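Local coordinates for putative 6-phosphogluconolactonase (Neisseria gonorrhoeae, PDB 3LHI), which probably hydrolyses 6-phosphogluconolactone to 6-phosphogluconate, the second step of the oxidative pentose phosphate pathway, at residues A[189-202]-A[219-232]. Residues are numbered along the deposited sequence; the frame is centred on the assembly and turned at random. Where two conformers were deposited one is given.
Sequences VFLAIQGEEKKAVF and LNHQGVNCHVFYAE
F190 and F229 lie side by side on one face of a parallel pair of strands, 189-194 and 226-231, and CE1 of F229 meets the edge of the F190 ring at CD2, 3.8 Å away. H227 covers one face of that ring: its CB lies 3.6 Å from F190 CD2, and its CD2 sits over the face, the two ring planes tilted by 34°. Helix 11-33 covers this side of the sheet through L18, whose aliphatic side chain suits the two phenylalanine rings it touches.

The opposite face, carrying L191, I193, V228 and Y230, is roofed by the start of helix 196-206, which runs back against the strands in the manner of a beta-alpha-beta crossover. F202, its ring carried toward the sheet with CG anti to the backbone N (chi1 179°), reaches a notch between V228 and L219; F202 CE1 is 3.7 Å from L219 CD1 and 4.0 Å from V228 CG2. Branched V228 divides its methyls, CG1 touching L191 CD2 and CG2 meeting F202. Y230 spreads its ring beneath the start of the helix, with K199 CD over one face and the backbone of G195 at the edge. The lysine's aliphatic shaft suits this aromatic surface, while its NZ pairs with D203. G195, the N-cap residue, has a positive phi (99°) that glycine readily accepts.

Six backbone hydrogen bonds join the strands, alternating from H227 N to V189 O through to G195 N to A231 O. L191 is gripped at both its N and its O, the latter by F229 N at 2.7 Å. The main chain thus supplies the directional bonding and the side chains a largely apolar fill, polar links through water appearing at the two ends, as expected of an inner parallel strand pair in an alpha/beta sheet.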
# COMPACT_ATOMS: atom_id res chain seq x y z
N VAL A 189 0.72 -3.31 9.76
CA VAL A 189 1.31 -2.44 8.77
C VAL A 189 2.77 -2.80 8.58
O VAL A 189 3.55 -2.83 9.54
CB VAL A 189 1.18 -0.97 9.17
CG1 VAL A 189 1.79 -0.05 8.10
CG2 VAL A 189 -0.33 -0.61 9.37
N PHE A 190 3.14 -3.04 7.35
CA PHE A 190 4.51 -3.32 6.94
C PHE A 190 5.00 -2.19 6.03
O PHE A 190 4.21 -1.61 5.30
CB PHE A 190 4.58 -4.62 6.17
CG PHE A 190 4.25 -5.83 6.96
CD1 PHE A 190 2.93 -6.25 7.16
CD2 PHE A 190 5.25 -6.56 7.53
CE1 PHE A 190 2.66 -7.37 7.94
CE2 PHE A 190 4.99 -7.67 8.26
CZ PHE A 190 3.70 -8.06 8.50
N LEU A 191 6.30 -1.90 6.06
CA LEU A 191 6.96 -0.95 5.15
C LEU A 191 8.14 -1.70 4.54
O LEU A 191 8.99 -2.25 5.29
CB LEU A 191 7.46 0.28 5.92
CG LEU A 191 8.28 1.27 5.07
CD1 LEU A 191 7.46 1.88 3.94
CD2 LEU A 191 8.84 2.37 5.96
N ALA A 192 8.22 -1.71 3.22
CA ALA A 192 9.34 -2.27 2.51
C ALA A 192 10.08 -1.19 1.76
O ALA A 192 9.47 -0.44 0.99
CB ALA A 192 8.85 -3.31 1.52
N ILE A 193 11.37 -1.07 2.03
CA ILE A 193 12.23 -0.07 1.42
C ILE A 193 13.57 -0.71 1.07
O ILE A 193 13.97 -1.68 1.68
CB ILE A 193 12.40 1.17 2.33
CG1 ILE A 193 12.80 0.80 3.75
CG2 ILE A 193 11.18 2.13 2.23
CD1 ILE A 193 13.46 1.94 4.53
N GLN A 194 14.24 -0.13 0.08
CA GLN A 194 15.54 -0.64 -0.37
C GLN A 194 16.53 0.51 -0.64
O GLN A 194 16.17 1.56 -1.23
CB GLN A 194 15.33 -1.52 -1.61
CG GLN A 194 16.58 -2.13 -2.17
CD GLN A 194 16.33 -3.04 -3.37
OE1 GLN A 194 15.20 -3.48 -3.63
NE2 GLN A 194 17.39 -3.34 -4.09
N GLY A 195 17.78 0.34 -0.15
CA GLY A 195 18.87 1.27 -0.57
C GLY A 195 19.19 2.37 0.42
O GLY A 195 18.32 2.81 1.18
N GLU A 196 20.45 2.84 0.39
CA GLU A 196 20.91 3.77 1.41
C GLU A 196 20.18 5.11 1.34
O GLU A 196 20.02 5.78 2.37
CB GLU A 196 22.45 3.93 1.34
CG GLU A 196 23.00 4.54 0.04
CD GLU A 196 24.46 4.10 -0.29
OE1 GLU A 196 25.18 3.57 0.60
OE2 GLU A 196 24.86 4.29 -1.47
N GLU A 197 19.77 5.50 0.14
CA GLU A 197 19.07 6.80 -0.05
C GLU A 197 17.75 6.76 0.70
O GLU A 197 17.47 7.62 1.54
CB GLU A 197 18.80 7.15 -1.52
CG GLU A 197 17.97 8.48 -1.65
CD GLU A 197 17.80 9.02 -3.07
OE1 GLU A 197 18.31 8.38 -4.03
OE2 GLU A 197 17.14 10.10 -3.23
N LYS A 198 17.03 5.67 0.49
CA LYS A 198 15.79 5.45 1.28
C LYS A 198 16.05 5.22 2.75
O LYS A 198 15.26 5.67 3.57
CB LYS A 198 14.90 4.39 0.67
CG LYS A 198 14.24 4.95 -0.59
CD LYS A 198 13.30 4.00 -1.16
CE LYS A 198 12.66 4.49 -2.45
NZ LYS A 198 11.58 3.51 -2.74
N LYS A 199 17.14 4.54 3.13
CA LYS A 199 17.42 4.43 4.58
C LYS A 199 17.64 5.82 5.17
O LYS A 199 17.16 6.10 6.26
CB LYS A 199 18.56 3.47 4.98
CG LYS A 199 18.68 3.31 6.53
CD LYS A 199 19.72 2.28 6.98
CE LYS A 199 19.85 2.23 8.50
NZ LYS A 199 20.25 3.54 9.10
N ALA A 200 18.31 6.71 4.44
CA ALA A 200 18.57 8.08 4.96
C ALA A 200 17.28 8.91 5.16
O ALA A 200 17.03 9.48 6.23
CB ALA A 200 19.61 8.84 4.09
N VAL A 201 16.40 8.82 4.18
CA VAL A 201 15.10 9.48 4.26
C VAL A 201 14.23 8.87 5.36
O VAL A 201 13.60 9.59 6.15
CB VAL A 201 14.41 9.35 2.92
CG1 VAL A 201 12.96 9.88 3.01
CG2 VAL A 201 15.20 10.10 1.84
N PHE A 202 14.20 7.53 5.43
CA PHE A 202 13.56 6.87 6.55
C PHE A 202 14.07 7.39 7.92
O PHE A 202 13.27 7.67 8.84
CB PHE A 202 13.72 5.35 6.47
CG PHE A 202 13.10 4.65 7.61
CD1 PHE A 202 11.77 4.25 7.57
CD2 PHE A 202 13.82 4.41 8.77
CE1 PHE A 202 11.19 3.66 8.64
CE2 PHE A 202 13.22 3.80 9.86
CZ PHE A 202 11.89 3.41 9.77
N LEU A 219 4.75 6.60 11.00
CA LEU A 219 5.74 6.07 11.94
C LEU A 219 5.49 6.57 13.35
O LEU A 219 5.69 5.83 14.33
CB LEU A 219 7.17 6.44 11.49
CG LEU A 219 7.65 5.84 10.17
CD1 LEU A 219 9.03 6.42 9.81
CD2 LEU A 219 7.71 4.32 10.24
N ASN A 220 5.01 7.79 13.46
CA ASN A 220 4.80 8.49 14.73
C ASN A 220 3.34 8.50 15.23
O ASN A 220 3.02 9.10 16.27
CB ASN A 220 5.40 9.92 14.62
CG ASN A 220 6.94 9.91 14.52
OD1 ASN A 220 7.58 9.70 15.53
ND2 ASN A 220 7.53 10.09 13.28
N HIS A 221 2.46 7.79 14.54
CA HIS A 221 1.04 7.79 14.88
C HIS A 221 0.82 6.87 16.08
O HIS A 221 1.38 5.75 16.14
CB HIS A 221 0.23 7.27 13.70
CG HIS A 221 -1.23 7.60 13.74
ND1 HIS A 221 -2.11 7.03 14.65
CD2 HIS A 221 -1.98 8.41 12.95
CE1 HIS A 221 -3.33 7.49 14.41
NE2 HIS A 221 -3.27 8.35 13.40
N GLN A 222 -0.01 7.33 17.02
CA GLN A 222 -0.39 6.50 18.17
C GLN A 222 -1.03 5.24 17.62
O GLN A 222 -1.86 5.27 16.68
CB GLN A 222 -1.37 7.25 19.11
CG GLN A 222 -1.65 6.52 20.46
CD GLN A 222 -2.65 5.37 20.38
OE1 GLN A 222 -3.61 5.39 19.58
NE2 GLN A 222 -2.44 4.36 21.24
N GLY A 223 -0.67 4.12 18.25
CA GLY A 223 -1.30 2.86 17.93
C GLY A 223 -0.77 2.16 16.72
O GLY A 223 -1.27 1.10 16.38
N VAL A 224 0.23 2.75 16.04
CA VAL A 224 0.79 2.15 14.83
C VAL A 224 2.21 1.67 15.17
O VAL A 224 3.04 2.43 15.71
CB VAL A 224 0.84 3.12 13.62
CG1 VAL A 224 1.32 2.41 12.32
CG2 VAL A 224 -0.50 3.76 13.42
N ASN A 225 2.46 0.41 14.88
CA ASN A 225 3.77 -0.23 15.03
C ASN A 225 4.17 -0.84 13.69
O ASN A 225 3.86 -1.99 13.41
CB ASN A 225 3.69 -1.33 16.07
CG ASN A 225 5.05 -2.04 16.27
OD1 ASN A 225 6.12 -1.42 16.14
ND2 ASN A 225 5.01 -3.35 16.58
N CYS A 226 4.87 -0.06 12.87
CA CYS A 226 5.25 -0.49 11.52
C CYS A 226 6.37 -1.52 11.51
O CYS A 226 7.44 -1.29 12.12
CB CYS A 226 5.72 0.68 10.65
SG CYS A 226 4.51 1.85 10.21
N HIS A 227 6.16 -2.62 10.79
CA HIS A 227 7.21 -3.64 10.63
C HIS A 227 8.00 -3.27 9.35
O HIS A 227 7.44 -3.37 8.26
CB HIS A 227 6.53 -5.01 10.51
CG HIS A 227 5.60 -5.32 11.64
ND1 HIS A 227 6.05 -5.90 12.81
CD2 HIS A 227 4.26 -5.11 11.81
CE1 HIS A 227 5.03 -6.06 13.64
NE2 HIS A 227 3.93 -5.59 13.06
N VAL A 228 9.26 -2.84 9.49
CA VAL A 228 10.03 -2.28 8.40
C VAL A 228 11.04 -3.33 7.89
O VAL A 228 11.78 -3.92 8.70
CB VAL A 228 10.75 -0.96 8.78
CG1 VAL A 228 11.44 -0.40 7.53
CG2 VAL A 228 9.76 0.04 9.45
N PHE A 229 10.97 -3.62 6.60
CA PHE A 229 11.85 -4.58 5.94
C PHE A 229 12.71 -3.83 4.96
O PHE A 229 12.22 -3.29 3.97
CB PHE A 229 11.05 -5.67 5.21
CG PHE A 229 10.45 -6.70 6.13
CD1 PHE A 229 9.42 -6.38 7.02
CD2 PHE A 229 10.95 -7.97 6.16
CE1 PHE A 229 8.94 -7.31 7.90
CE2 PHE A 229 10.43 -8.93 7.04
CZ PHE A 229 9.44 -8.59 7.92
N TYR A 230 14.02 -3.86 5.20
CA TYR A 230 14.97 -3.06 4.42
C TYR A 230 16.01 -3.95 3.82
O TYR A 230 16.53 -4.82 4.50
CB TYR A 230 15.67 -2.06 5.35
CG TYR A 230 16.83 -1.34 4.72
CD1 TYR A 230 16.62 -0.36 3.77
CD2 TYR A 230 18.13 -1.68 5.02
CE1 TYR A 230 17.66 0.30 3.19
CE2 TYR A 230 19.19 -1.03 4.40
CZ TYR A 230 18.95 -0.07 3.47
OH TYR A 230 19.98 0.61 2.84
N ALA A 231 16.33 -3.71 2.56
CA ALA A 231 17.41 -4.40 1.87
C ALA A 231 18.36 -3.36 1.36
O ALA A 231 17.95 -2.32 0.86
CB ALA A 231 16.86 -5.22 0.70
N GLU A 232 19.66 -3.64 1.43
CA GLU A 232 20.58 -2.65 0.93
C GLU A 232 20.47 -2.60 -0.59
O GLU A 232 19.97 -3.48 -1.35
CB GLU A 232 22.05 -2.84 1.39
CG GLU A 232 22.33 -4.18 1.91
CD GLU A 232 23.80 -4.38 2.20
OE1 GLU A 232 24.64 -4.20 1.27
OE2 GLU A 232 24.09 -4.75 3.36
OXT GLU A 232 20.87 -1.57 -1.08
O HOH W 1 1.43 -2.99 12.57
O HOH W 2 19.74 -0.97 -3.16
O HOH W 3 21.91 1.31 -2.10